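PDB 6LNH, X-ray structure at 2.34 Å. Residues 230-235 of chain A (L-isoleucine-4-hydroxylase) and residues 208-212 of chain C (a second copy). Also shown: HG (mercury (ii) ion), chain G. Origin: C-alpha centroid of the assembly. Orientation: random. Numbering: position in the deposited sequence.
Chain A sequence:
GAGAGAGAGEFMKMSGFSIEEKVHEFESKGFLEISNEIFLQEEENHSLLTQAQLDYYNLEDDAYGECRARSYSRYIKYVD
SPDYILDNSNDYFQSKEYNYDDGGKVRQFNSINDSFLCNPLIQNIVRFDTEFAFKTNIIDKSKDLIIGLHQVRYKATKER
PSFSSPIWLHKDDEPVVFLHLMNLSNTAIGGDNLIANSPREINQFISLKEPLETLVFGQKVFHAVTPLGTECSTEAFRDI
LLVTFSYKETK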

# COMPACT_ATOMS: atom_id res chain seq x y z
N THR A 230 4.23 8.77 8.37
CA THR A 230 3.45 9.07 7.17
C THR A 230 4.30 9.91 6.23
O THR A 230 5.03 10.80 6.67
N GLU A 231 4.21 9.62 4.92
CA GLU A 231 4.75 10.50 3.90
C GLU A 231 3.70 11.46 3.35
O GLU A 231 3.89 12.03 2.27
N CYS A 232 2.64 11.70 4.09
CA CYS A 232 1.55 12.54 3.63
C CYS A 232 1.46 13.79 4.49
O CYS A 232 2.00 13.85 5.60
N SER A 233 0.77 14.80 3.97
CA SER A 233 0.67 16.07 4.67
C SER A 233 -0.39 16.05 5.76
O SER A 233 -0.49 17.02 6.52
N THR A 234 -1.15 14.97 5.87
CA THR A 234 -2.18 14.88 6.89
C THR A 234 -1.73 13.96 8.02
O THR A 234 -0.75 13.21 7.92
N GLU A 235 -2.48 14.04 9.11
CA GLU A 235 -2.20 13.29 10.33
C GLU A 235 -2.68 11.85 10.22
O GLU A 235 -3.81 11.59 9.79
N LEU C 208 -6.16 9.74 -6.13
CA LEU C 208 -6.23 10.64 -4.95
C LEU C 208 -5.95 9.79 -3.71
O LEU C 208 -6.73 8.87 -3.45
N LYS C 209 -4.85 10.08 -3.01
CA LYS C 209 -4.45 9.27 -1.82
C LYS C 209 -4.70 10.05 -0.53
O LYS C 209 -5.60 9.65 0.22
N GLU C 210 -3.91 11.10 -0.25
CA GLU C 210 -4.13 11.81 1.03
C GLU C 210 -5.32 12.77 0.94
O GLU C 210 -5.62 13.25 -0.16
N PRO C 211 -5.97 13.08 2.08
CA PRO C 211 -7.11 14.01 2.12
C PRO C 211 -6.80 15.41 1.55
O PRO C 211 -5.67 15.86 1.65
N LEU C 212 -7.85 16.03 0.99
CA LEU C 212 -7.87 17.36 0.33
C LEU C 212 -7.12 17.30 -1.01
O LEU C 212 -6.88 18.37 -1.58

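What do the first residues of the chain C stretch bring to the contact? Leu C208 brings nothing, since its side chain, with chi1 m and chi2 t, stays out of reach of chain A. Lys C209 is different: its CA-to-CB bond points sideways, yet with chi1 t and chi3 t the chain extends so that its end comes nearer. The aliphatic part of this exposed lysine then reaches Cys A232, with Lys C209 CE lying 3.9 Å from Cys A232 SG. That is a packing contact between carbon and sulfur.

Why is Glu C210 the center of the contact? Its CA is the one that pairs with Cys A232, at 6.3 Å from CA to CA, its CA-to-CB bond points toward chain A, and it loses more surface to the other stretch than any other residue here. With chi1 p and chi2 t, the side chain carries its carboxylate across to chain A, where the two oxygens meet different partners. Glu C210 OE2 accepts two hydrogen bonds from one residue: the backbone Ser A233 N lies 3.3 Å from Glu C210 OE2, nearly straight at 168°, and the hydroxyl Ser A233 OG donates to Glu C210 OE2 over 3.2 Å. The serine can do this although its CA-to-CB bond runs sideways, because chi1 in the m well leaves OG within range of the same oxygen.

How does the mercury ion tie the chains together? It is bound by one atom from each stretch, at 2.8 Å from HG to Cys A232 SG and 2.6 Å from HG to Glu C210 OE1. Cys A232 points toward chain C with chi1 m, and its soft sulfur is a natural ligand for mercury. The two ligand atoms, Cys A232 SG and Glu C210 OE1, are 3.5 Å apart, so the two ligands sit side by side on the ion. Within chain A, Cys A232 N donates a 2.9 Å hydrogen bond to Thr A230 OG1, linking the backbone at the metal site to a buried threonine in the t rotamer.

What closes the contact beyond the glutamate? Pro C211, its ring puckered C-gamma exo, meets Thr A234, which points toward chain C in the p rotamer. Thr A234 OG1 comes within 3.5 Å of Pro C211 CD, while Thr A234 CG2 lies a looser 4.5 Å from Glu C210 CB. Leu C212, with chi1 m and chi2 t, turns sideways and takes no part.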

# COMPACT_ATOMS: atom_id res chain seq x y z
CB THR A 230 2.14 9.79 7.50
OG1 THR A 230 1.50 10.20 6.28
CG2 THR A 230 2.39 11.01 8.38
CB GLU A 231 5.33 9.68 2.74
CG GLU A 231 6.50 8.76 3.09
CD GLU A 231 7.71 9.50 3.64
OE1 GLU A 231 8.00 10.62 3.18
OE2 GLU A 231 8.39 8.92 4.51
CB CYS A 232 0.22 11.78 3.68
SG CYS A 232 0.19 10.25 2.72
CB SER A 233 0.38 17.21 3.69
OG SER A 233 1.13 17.05 2.50
CB THR A 234 -3.50 14.38 6.28
OG1 THR A 234 -3.43 12.98 6.03
CG2 THR A 234 -3.80 15.12 4.98
CB GLU A 235 -2.84 14.06 11.49
CG GLU A 235 -3.37 13.30 12.66
CD GLU A 235 -4.20 14.23 13.54
OE1 GLU A 235 -4.94 15.07 12.99
OE2 GLU A 235 -4.10 14.13 14.78
CB LEU C 208 -7.61 11.30 -4.90
CG LEU C 208 -8.01 12.07 -6.15
CD1 LEU C 208 -9.23 12.94 -5.90
CD2 LEU C 208 -6.85 12.92 -6.65
CB LYS C 209 -2.99 8.83 -1.94
CG LYS C 209 -2.60 7.67 -1.04
CD LYS C 209 -1.17 7.76 -0.53
CE LYS C 209 -0.96 7.04 0.78
NZ LYS C 209 0.40 6.46 0.87
CB GLU C 210 -2.87 12.57 1.44
CG GLU C 210 -2.22 13.33 0.30
CD GLU C 210 -0.75 13.65 0.52
OE1 GLU C 210 0.08 12.77 0.27
OE2 GLU C 210 -0.45 14.78 0.95
CB PRO C 211 -7.44 14.11 3.61
CG PRO C 211 -6.97 12.79 4.16
CD PRO C 211 -5.70 12.51 3.39
CB LEU C 212 -7.41 18.50 1.24
CG LEU C 212 -8.13 18.58 2.58
CD1 LEU C 212 -7.61 19.73 3.41
CD2 LEU C 212 -9.63 18.69 2.38
HG HG G . 1.66 10.65 0.41